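Local structure of putative peptidoglycan-binding/hydrolysing protein (Peptoclostridium difficile, 5TV7) at residues 28-34 with 57-63; 109-115 with 136-140; 124-128 with 169-173. The protein probably binds bacterial cell-wall peptidoglycan, may hydrolyse it, and can hold glutamine hydroxamate in a pocket. All blocks are in the same frame, centred on the assembly; numbering follows the deposited sequence.

Interaction 1: residues 28-34 with 57-63; sequences GYIYTYE and PDDEIFV
Two pairs of backbone hydrogen bonds hold these strands together. Y29 N gives to V63 O at 2.9 Å, and V63 N returns to Y29 O at 2.8 Å. Y31 N to I61 O and I61 N to Y31 O are both 2.8 Å. The strands 28-32 and 60-63 run antiparallel, their axes 4.6 Å apart and their directions 160° apart. Y29-V63 and Y31-I61 are the hydrogen-bonded pairs. I30-F62 and T32-E60 are the non-hydrogen-bonded pairs, with CA atoms 4.3 and 4.7 Å apart. Beyond the strands, Y33 turns to helical backbone angles (-53/-44). Y33 N makes a weak hydrogen bond to D59 O at 2.8 Å, and E34 N gives one to P57 O at 3.2 Å. D59 OD2 bonds outside the contact to H44.

The pair forms one edge of the five-stranded antiparallel sheet: 60-64 is an edge strand, and 26-32 lies between it and 78-87. Helix 38-46 lies in the connection between the two strands and packs on I61 and V63.

Side chains alternate between the faces. Y29, Y31, I61 and V63 share one. There Y31, at chi1 m, sets CD2 3.6 Å from V63 CG2, and its OH bonds to E72. I30, T32, E60 and F62 share the other. F62, at chi1 t, brings its ring edge to I30, with CD1 3.8 Å from I30 CG1. G28 N lies 3.3 Å from F62 CZ, and a side chain at G28 would clash with V63 O. Further out, Y33 CD1 meets I61 CD1 at 4.2 Å.

Interaction 2: residues 109-115 with 136-140; sequences IRKGNSG and SSFGS
The ring of F138, at chi1 t, lies under the backbone of 109-115. R110 O and K111 N sit over one face, with R110 O 3.3 Å from F138 CG. The K111 side chain touches the ring too, CB to F138 CD1 4.1 Å, and I109 CG1 is 4.2 Å from F138 CE2. V118 of helix 116-127 and Y143 and V146 of helix 140-152 also touch this ring.

R110 to N113 form a type II beta turn, closed by N113 N to R110 O at 3.1 Å. G112 sits at 112/-29, where a side chain would jam against the preceding carbonyl. N113 OD1 accepts from R110 N at 3.0 Å.

Backbone bonds follow the turn across to 136-140. G112 N gives to F138 O at 2.9 Å, F138 N to N113 O at 2.9 Å, and G115 N to S136 O at 3.0 Å. S114 and S137 form a single bridge, with CA atoms 4.4 Å apart. S114 OG and S137 OG are hydrogen-bonded at 3.0 Å. S136 has a positive phi (69/5), and F138 (-86/89) is the centre of an inverse gamma turn. K111 is fully extended (t at every chi), and its NZ gives to S140 OG at 3.1 Å.

G115 and G139 are the N-cap residues of helices 116-127 and 140-152. The contact thus ties together the loops that lead into two helices. This is consistent with the small three-helix fold of peptidoglycan-binding domains.

Interaction 3: residues 124-128 with 169-173; sequences MLTLL and LGRLT
The contact between these helix ends is apolar. M124 is a selenomethionine here, with side chain m, t, m. Its SE lies 4.0 Å from L169 CB and 3.5 Å from T173 OG1. L125 CD2 meets L169 CD2 at 3.8 Å, and L128 CD1 reaches the same L169 CD2 at 4.0 Å. L128 also packs CD2 on L172 CB at 4.0 Å and CG on T173 CG2 at 3.9 Å. L127 CD1 is 4.1 Å from T173 CB. The leucines are all m, t rotamers. The nearest CA atoms are those of M124 and T173, 6.4 Å apart.

The two segments share no hydrogen bond with each other. T173, at chi1 p, turns OG1 back to L169 O at 2.8 Å, and T173 N also gives to L169 O at 3.1 Å. L128 N gives to M124 O at 3.2 Å as the first helix ends, and L128 itself is in loop (-86/2).

F149 of helix 140-152 touches L128, L169 and L172, and V84 of strand 78-87 touches M124, L127 and T173. The first and last helices of the C-terminal region thus meet in a buried core, as expected for a compact three-helix peptidoglycan-binding domain.

Interaction 1 comes first along the chain and lies in the sheet region, in the N-terminal putative peptidoglycan-binding domain. Interactions 2 and 3 follow it in the helical region, and their segments alternate: 109-115, 124-128, 136-140, 169-173. Helix 116-127 links them, as 109-115 leads into it and 124-128 lies near its end. The centres of 1 and 2 are about 17 Å apart, as are those of 2 and 3. Those of 1 and 3 are about 21 Å apart, on opposite sides of the chain's centre. None of the three touches another. Strand 78-87 pairs with 26-32 and packs on interaction 3. It thereby couples sheet and helices into one compact unit.

Interaction 1: residues 28-34 with 57-63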
loop_
_atom_site.group_PDB
_atom_site.type_symbol
_atom_site.label_atom_id
_atom_site.label_comp_id
_atom_site.label_asym_id
_atom_site.label_seq_id
_atom_site.Cartn_x
_atom_site.Cartn_y
_atom_site.Cartn_z
ATOM N N GLY A 28 6.580 9.381 4.620
ATOM C CA GLY A 28 5.355 10.142 4.797
ATOM C C GLY A 28 4.917 10.100 6.240
ATOM O O GLY A 28 5.716 9.782 7.126
ATOM N N TYR A 29 3.646 10.400 6.478
ATOM C CA TYR A 29 3.100 10.445 7.829
ATOM C C TYR A 29 1.913 9.501 8.025
ATOM O O TYR A 29 1.071 9.344 7.134
ATOM C CB TYR A 29 2.700 11.887 8.168
ATOM C CG TYR A 29 3.899 12.801 8.251
ATOM C CD1 TYR A 29 4.438 13.390 7.104
ATOM C CD2 TYR A 29 4.527 13.042 9.471
ATOM C CE1 TYR A 29 5.555 14.208 7.179
ATOM C CE2 TYR A 29 5.647 13.858 9.555
ATOM C CZ TYR A 29 6.155 14.439 8.407
ATOM O OH TYR A 29 7.265 15.241 8.493
ATOM N N ILE A 30 1.869 8.866 9.195
ATOM C CA ILE A 30 0.782 7.978 9.571
ATOM C C ILE A 30 -0.205 8.803 10.372
ATOM O O ILE A 30 0.173 9.492 11.319
ATOM C CB ILE A 30 1.255 6.802 10.457
ATOM C CG1 ILE A 30 2.334 5.980 9.744
ATOM C CG2 ILE A 30 0.072 5.904 10.831
ATOM C CD1 ILE A 30 2.934 4.884 10.610
ATOM N N TYR A 31 -1.469 8.734 9.978
ATOM C CA TYR A 31 -2.552 9.436 10.642
ATOM C C TYR A 31 -3.611 8.436 11.035
ATOM O O TYR A 31 -3.684 7.344 10.475
ATOM C CB TYR A 31 -3.226 10.415 9.672
ATOM C CG TYR A 31 -2.373 11.567 9.226
ATOM C CD1 TYR A 31 -2.301 12.732 9.990
ATOM C CD2 TYR A 31 -1.651 11.512 8.031
ATOM C CE1 TYR A 31 -1.527 13.805 9.586
ATOM C CE2 TYR A 31 -0.873 12.583 7.623
ATOM C CZ TYR A 31 -0.812 13.722 8.406
ATOM O OH TYR A 31 -0.045 14.790 8.023
ATOM N N THR A 32 -4.424 8.811 12.011
ATOM C CA THR A 32 -5.594 8.038 12.355
ATOM C C THR A 32 -6.674 8.691 11.496
ATOM O O THR A 32 -6.527 9.857 11.089
ATOM C CB THR A 32 -5.965 8.151 13.840
ATOM O OG1 THR A 32 -6.151 9.526 14.177
ATOM C CG2 THR A 32 -4.867 7.553 14.721
ATOM N N TYR A 33 -7.745 7.954 11.216
ATOM C CA TYR A 33 -8.840 8.480 10.406
ATOM C C TYR A 33 -9.365 9.812 10.966
ATOM O O TYR A 33 -9.574 10.761 10.212
ATOM C CB TYR A 33 -9.955 7.435 10.276
ATOM C CG TYR A 33 -11.192 7.905 9.542
ATOM C CD1 TYR A 33 -11.121 8.323 8.215
ATOM C CD2 TYR A 33 -12.444 7.883 10.159
ATOM C CE1 TYR A 33 -12.255 8.740 7.535
ATOM C CE2 TYR A 33 -13.587 8.300 9.488
ATOM C CZ TYR A 33 -13.488 8.724 8.177
ATOM O OH TYR A 33 -14.619 9.130 7.508
ATOM N N GLU A 34 -9.535 9.896 12.283
ATOM C CA GLU A 34 -10.024 11.145 12.880
ATOM C C GLU A 34 -9.008 12.298 12.785
ATOM O O GLU A 34 -9.406 13.453 12.666
ATOM C CB GLU A 34 -10.512 10.942 14.320
ATOM C CG GLU A 34 -9.485 10.420 15.311
ATOM C CD GLU A 34 -10.023 10.368 16.734
ATOM O OE1 GLU A 34 -11.133 10.891 16.989
ATOM O OE2 GLU A 34 -9.326 9.812 17.608
ATOM N N PRO A 57 -12.723 5.529 13.843
ATOM C CA PRO A 57 -11.818 6.654 14.166
ATOM C C PRO A 57 -10.321 6.313 14.263
ATOM O O PRO A 57 -9.479 7.141 13.895
ATOM C CB PRO A 57 -12.323 7.129 15.535
ATOM C CG PRO A 57 -13.737 6.691 15.589
ATOM C CD PRO A 57 -13.789 5.390 14.853
ATOM N N ASP A 58 -10.006 5.116 14.757
ATOM C CA ASP A 58 -8.610 4.679 14.925
ATOM C C ASP A 58 -8.002 3.943 13.706
ATOM O O ASP A 58 -6.964 3.293 13.834
ATOM C CB ASP A 58 -8.462 3.842 16.215
ATOM C CG ASP A 58 -9.354 2.603 16.236
ATOM O OD1 ASP A 58 -10.219 2.456 15.345
ATOM O OD2 ASP A 58 -9.199 1.784 17.163
ATOM N N ASP A 59 -8.641 4.040 12.537
ATOM C CA ASP A 59 -8.090 3.424 11.311
ATOM C C ASP A 59 -6.823 4.152 10.915
ATOM O O ASP A 59 -6.830 5.376 10.796
ATOM C CB ASP A 59 -9.062 3.521 10.135
ATOM C CG ASP A 59 -10.230 2.573 10.242
ATOM O OD1 ASP A 59 -10.193 1.620 11.043
ATOM O OD2 ASP A 59 -11.199 2.785 9.491
ATOM N N GLU A 60 -5.741 3.408 10.707
ATOM C CA GLU A 60 -4.486 4.024 10.295
ATOM C C GLU A 60 -4.430 4.237 8.798
ATOM O O GLU A 60 -4.826 3.363 8.023
ATOM C CB GLU A 60 -3.283 3.201 10.729
ATOM C CG GLU A 60 -3.037 3.245 12.228
ATOM C CD GLU A 60 -1.684 2.676 12.611
ATOM O OE1 GLU A 60 -1.009 2.088 11.729
ATOM O OE2 GLU A 60 -1.290 2.834 13.791
ATOM N N ILE A 61 -3.945 5.409 8.407
ATOM C CA ILE A 61 -3.765 5.754 7.013
ATOM C C ILE A 61 -2.374 6.345 6.895
ATOM O O ILE A 61 -2.017 7.242 7.663
ATOM C CB ILE A 61 -4.786 6.810 6.517
ATOM C CG1 ILE A 61 -6.223 6.410 6.899
ATOM C CG2 ILE A 61 -4.647 6.998 5.005
ATOM C CD1 ILE A 61 -7.236 7.505 6.699
ATOM N N PHE A 62 -1.582 5.826 5.961
ATOM C CA PHE A 62 -0.243 6.360 5.712
ATOM C C PHE A 62 -0.326 7.263 4.493
ATOM O O PHE A 62 -0.816 6.852 3.429
ATOM C CB PHE A 62 0.781 5.242 5.508
ATOM C CG PHE A 62 2.151 5.738 5.110
ATOM C CD1 PHE A 62 2.980 6.367 6.034
ATOM C CD2 PHE A 62 2.620 5.556 3.815
ATOM C CE1 PHE A 62 4.245 6.814 5.667
ATOM C CE2 PHE A 62 3.880 6.007 3.442
ATOM C CZ PHE A 62 4.692 6.633 4.370
ATOM N N VAL A 63 0.142 8.498 4.662
ATOM C CA VAL A 63 0.115 9.504 3.614
ATOM C C VAL A 63 1.541 9.785 3.179
ATOM O O VAL A 63 2.312 10.360 3.944
ATOM C CB VAL A 63 -0.518 10.811 4.122
ATOM C CG1 VAL A 63 -0.497 11.879 3.037
ATOM C CG2 VAL A 63 -1.937 10.554 4.610
#

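Interaction 2: residues 109-115 with 136-140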
loop_
_atom_site.group_PDB
_atom_site.type_symbol
_atom_site.label_atom_id
_atom_site.label_comp_id
_atom_site.label_asym_id
_atom_site.label_seq_id
_atom_site.Cartn_x
_atom_site.Cartn_y
_atom_site.Cartn_z
ATOM N N ILE A 109 -4.914 -11.901 -2.139
ATOM C CA ILE A 109 -5.835 -10.832 -1.705
ATOM C C ILE A 109 -6.567 -10.238 -2.909
ATOM O O ILE A 109 -6.054 -10.249 -4.034
ATOM C CB ILE A 109 -5.177 -9.734 -0.839
ATOM C CG1 ILE A 109 -3.953 -9.156 -1.520
ATOM C CG2 ILE A 109 -4.808 -10.308 0.523
ATOM C CD1 ILE A 109 -3.324 -8.002 -0.766
ATOM N N ARG A 110 -7.758 -9.707 -2.655
ATOM C CA ARG A 110 -8.591 -9.144 -3.706
ATOM C C ARG A 110 -9.529 -8.089 -3.146
ATOM O O ARG A 110 -9.575 -7.859 -1.928
ATOM C CB ARG A 110 -9.380 -10.272 -4.355
ATOM C CG ARG A 110 -10.120 -11.125 -3.344
ATOM C CD ARG A 110 -10.673 -12.377 -3.989
ATOM N NE ARG A 110 -11.663 -12.086 -5.017
ATOM C CZ ARG A 110 -12.217 -13.013 -5.786
ATOM N NH1 ARG A 110 -11.873 -14.282 -5.635
ATOM N NH2 ARG A 110 -13.111 -12.672 -6.699
ATOM N N LYS A 111 -10.278 -7.449 -4.038
ATOM C CA LYS A 111 -11.208 -6.397 -3.637
ATOM C C LYS A 111 -12.171 -6.894 -2.552
ATOM O O LYS A 111 -12.787 -7.949 -2.698
ATOM C CB LYS A 111 -11.977 -5.836 -4.838
ATOM C CG LYS A 111 -12.846 -4.644 -4.465
ATOM C CD LYS A 111 -13.502 -4.010 -5.664
ATOM C CE LYS A 111 -14.291 -2.791 -5.225
ATOM N NZ LYS A 111 -15.066 -2.243 -6.366
ATOM N N GLY A 112 -12.247 -6.142 -1.456
ATOM C CA GLY A 112 -13.066 -6.512 -0.319
ATOM C C GLY A 112 -12.250 -6.875 0.915
ATOM O O GLY A 112 -12.714 -6.693 2.034
ATOM N N ASN A 113 -11.040 -7.390 0.710
ATOM C CA ASN A 113 -10.158 -7.775 1.812
ATOM C C ASN A 113 -9.551 -6.561 2.512
ATOM O O ASN A 113 -9.463 -5.467 1.945
ATOM C CB ASN A 113 -8.970 -8.614 1.310
ATOM C CG ASN A 113 -9.363 -9.979 0.758
ATOM O OD1 ASN A 113 -8.567 -10.617 0.068
ATOM N ND2 ASN A 113 -10.561 -10.433 1.057
ATOM N N SER A 114 -9.162 -6.769 3.771
ATOM C CA SER A 114 -8.514 -5.747 4.604
ATOM C C SER A 114 -7.504 -6.410 5.538
ATOM O O SER A 114 -7.752 -7.507 6.029
ATOM C CB SER A 114 -9.539 -4.968 5.430
ATOM O OG SER A 114 -10.383 -4.196 4.598
ATOM N N GLY A 115 -6.380 -5.738 5.795
ATOM C CA GLY A 115 -5.333 -6.291 6.654
ATOM C C GLY A 115 -3.937 -5.917 6.239
ATOM O O GLY A 115 -3.744 -5.086 5.338
ATOM N N SER A 136 -4.870 -0.099 4.205
ATOM C CA SER A 136 -5.110 -1.531 4.458
ATOM C C SER A 136 -6.439 -2.082 3.948
ATOM O O SER A 136 -6.729 -3.227 4.235
ATOM C CB SER A 136 -5.000 -1.875 5.966
ATOM O OG SER A 136 -3.808 -1.379 6.519
ATOM N N SER A 137 -7.246 -1.289 3.229
ATOM C CA SER A 137 -8.508 -1.781 2.653
ATOM C C SER A 137 -8.416 -1.822 1.120
ATOM O O SER A 137 -8.105 -0.824 0.479
ATOM C CB SER A 137 -9.695 -0.940 3.102
ATOM O OG SER A 137 -10.052 -1.266 4.437
ATOM N N PHE A 138 -8.689 -2.995 0.564
ATOM C CA PHE A 138 -8.593 -3.254 -0.874
ATOM C C PHE A 138 -9.912 -2.836 -1.539
ATOM O O PHE A 138 -10.848 -3.638 -1.675
ATOM C CB PHE A 138 -8.310 -4.750 -1.088
ATOM C CG PHE A 138 -7.744 -5.109 -2.445
ATOM C CD1 PHE A 138 -8.267 -4.590 -3.621
ATOM C CD2 PHE A 138 -6.738 -6.075 -2.541
ATOM C CE1 PHE A 138 -7.759 -4.969 -4.848
ATOM C CE2 PHE A 138 -6.226 -6.451 -3.766
ATOM C CZ PHE A 138 -6.737 -5.895 -4.921
ATOM N N GLY A 139 -9.979 -1.564 -1.930
ATOM C CA GLY A 139 -11.149 -1.012 -2.609
ATOM C C GLY A 139 -10.884 -0.808 -4.088
ATOM O O GLY A 139 -9.954 -1.385 -4.655
ATOM N N SER A 140 -11.690 0.049 -4.704
ATOM C CA SER A 140 -11.608 0.305 -6.141
ATOM C C SER A 140 -10.282 0.865 -6.637
ATOM O O SER A 140 -9.816 0.465 -7.697
ATOM C CB SER A 140 -12.741 1.232 -6.569
ATOM O OG SER A 140 -13.977 0.616 -6.264
#

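Interaction 3: residues 124-128 with 169-173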
loop_
_atom_site.group_PDB
_atom_site.type_symbol
_atom_site.label_atom_id
_atom_site.label_comp_id
_atom_site.label_asym_id
_atom_site.label_seq_id
_atom_site.Cartn_x
_atom_site.Cartn_y
_atom_site.Cartn_z
HETATM N N MSE A 124 3.868 -0.982 -1.772
HETATM C CA MSE A 124 4.649 -1.316 -2.973
HETATM C C MSE A 124 4.099 -0.664 -4.229
HETATM O O MSE A 124 4.862 -0.143 -5.052
HETATM C CB MSE A 124 4.718 -2.837 -3.101
HETATM C CG MSE A 124 5.647 -3.369 -2.015
HETATM SE SE MSE A 124 6.033 -5.271 -2.286
HETATM C CE MSE A 124 4.297 -5.954 -1.753
ATOM N N LEU A 125 2.780 -0.674 -4.387
ATOM C CA LEU A 125 2.142 -0.036 -5.553
ATOM C C LEU A 125 2.426 1.466 -5.535
ATOM O O LEU A 125 2.756 2.060 -6.573
ATOM C CB LEU A 125 0.642 -0.303 -5.571
ATOM C CG LEU A 125 0.215 -1.728 -5.878
ATOM C CD1 LEU A 125 -1.241 -1.947 -5.489
ATOM C CD2 LEU A 125 0.425 -2.041 -7.353
ATOM N N THR A 126 2.353 2.068 -4.349
ATOM C CA THR A 126 2.644 3.495 -4.222
ATOM C C THR A 126 4.105 3.817 -4.610
ATOM O O THR A 126 4.348 4.829 -5.267
ATOM C CB THR A 126 2.293 4.026 -2.829
ATOM O OG1 THR A 126 0.911 3.755 -2.565
ATOM C CG2 THR A 126 2.525 5.511 -2.754
ATOM N N LEU A 127 5.057 2.952 -4.236
ATOM C CA LEU A 127 6.466 3.137 -4.636
ATOM C C LEU A 127 6.654 3.116 -6.149
ATOM O O LEU A 127 7.556 3.765 -6.663
ATOM C CB LEU A 127 7.373 2.063 -4.037
ATOM C CG LEU A 127 7.830 2.238 -2.604
ATOM C CD1 LEU A 127 8.490 0.961 -2.112
ATOM C CD2 LEU A 127 8.788 3.423 -2.512
ATOM N N LEU A 128 5.824 2.349 -6.844
ATOM C CA LEU A 128 5.897 2.242 -8.300
ATOM C C LEU A 128 5.120 3.324 -9.020
ATOM O O LEU A 128 5.041 3.314 -10.251
ATOM C CB LEU A 128 5.426 0.870 -8.751
ATOM C CG LEU A 128 6.297 -0.265 -8.227
ATOM C CD1 LEU A 128 5.731 -1.587 -8.703
ATOM C CD2 LEU A 128 7.746 -0.100 -8.679
ATOM N N LEU A 169 5.886 -7.417 -7.790
ATOM C CA LEU A 169 5.947 -6.264 -6.895
ATOM C C LEU A 169 7.225 -6.277 -6.080
ATOM O O LEU A 169 7.899 -5.252 -5.940
ATOM C CB LEU A 169 4.745 -6.261 -5.935
ATOM C CG LEU A 169 3.421 -5.817 -6.549
ATOM C CD1 LEU A 169 2.274 -6.123 -5.598
ATOM C CD2 LEU A 169 3.479 -4.339 -6.891
ATOM N N GLY A 170 7.547 -7.449 -5.540
ATOM C CA GLY A 170 8.749 -7.623 -4.730
ATOM C C GLY A 170 10.040 -7.350 -5.478
ATOM O O GLY A 170 10.920 -6.667 -4.962
ATOM N N ARG A 171 10.150 -7.881 -6.696
ATOM C CA ARG A 171 11.367 -7.697 -7.501
ATOM C C ARG A 171 11.588 -6.243 -7.897
ATOM O O ARG A 171 12.720 -5.792 -7.956
ATOM C CB ARG A 171 11.348 -8.572 -8.755
ATOM C CG ARG A 171 11.517 -10.040 -8.446
ATOM C CD ARG A 171 11.358 -10.897 -9.682
ATOM N NE ARG A 171 11.362 -12.315 -9.323
ATOM C CZ ARG A 171 12.451 -13.077 -9.186
ATOM N NH1 ARG A 171 13.670 -12.589 -9.386
ATOM N NH2 ARG A 171 12.312 -14.354 -8.851
ATOM N N LEU A 172 10.500 -5.522 -8.143
ATOM C CA LEU A 172 10.581 -4.119 -8.548
ATOM C C LEU A 172 10.809 -3.148 -7.397
ATOM O O LEU A 172 11.335 -2.077 -7.617
ATOM C CB LEU A 172 9.307 -3.716 -9.295
ATOM C CG LEU A 172 9.111 -4.402 -10.652
ATOM C CD1 LEU A 172 7.706 -4.147 -11.168
ATOM C CD2 LEU A 172 10.159 -3.939 -11.655
ATOM N N THR A 173 10.407 -3.510 -6.183
ATOM C CA THR A 173 10.552 -2.599 -5.049
ATOM C C THR A 173 11.702 -2.916 -4.095
ATOM O O THR A 173 12.021 -2.095 -3.246
ATOM C CB THR A 173 9.234 -2.476 -4.276
ATOM O OG1 THR A 173 8.823 -3.763 -3.806
ATOM C CG2 THR A 173 8.158 -1.883 -5.188
#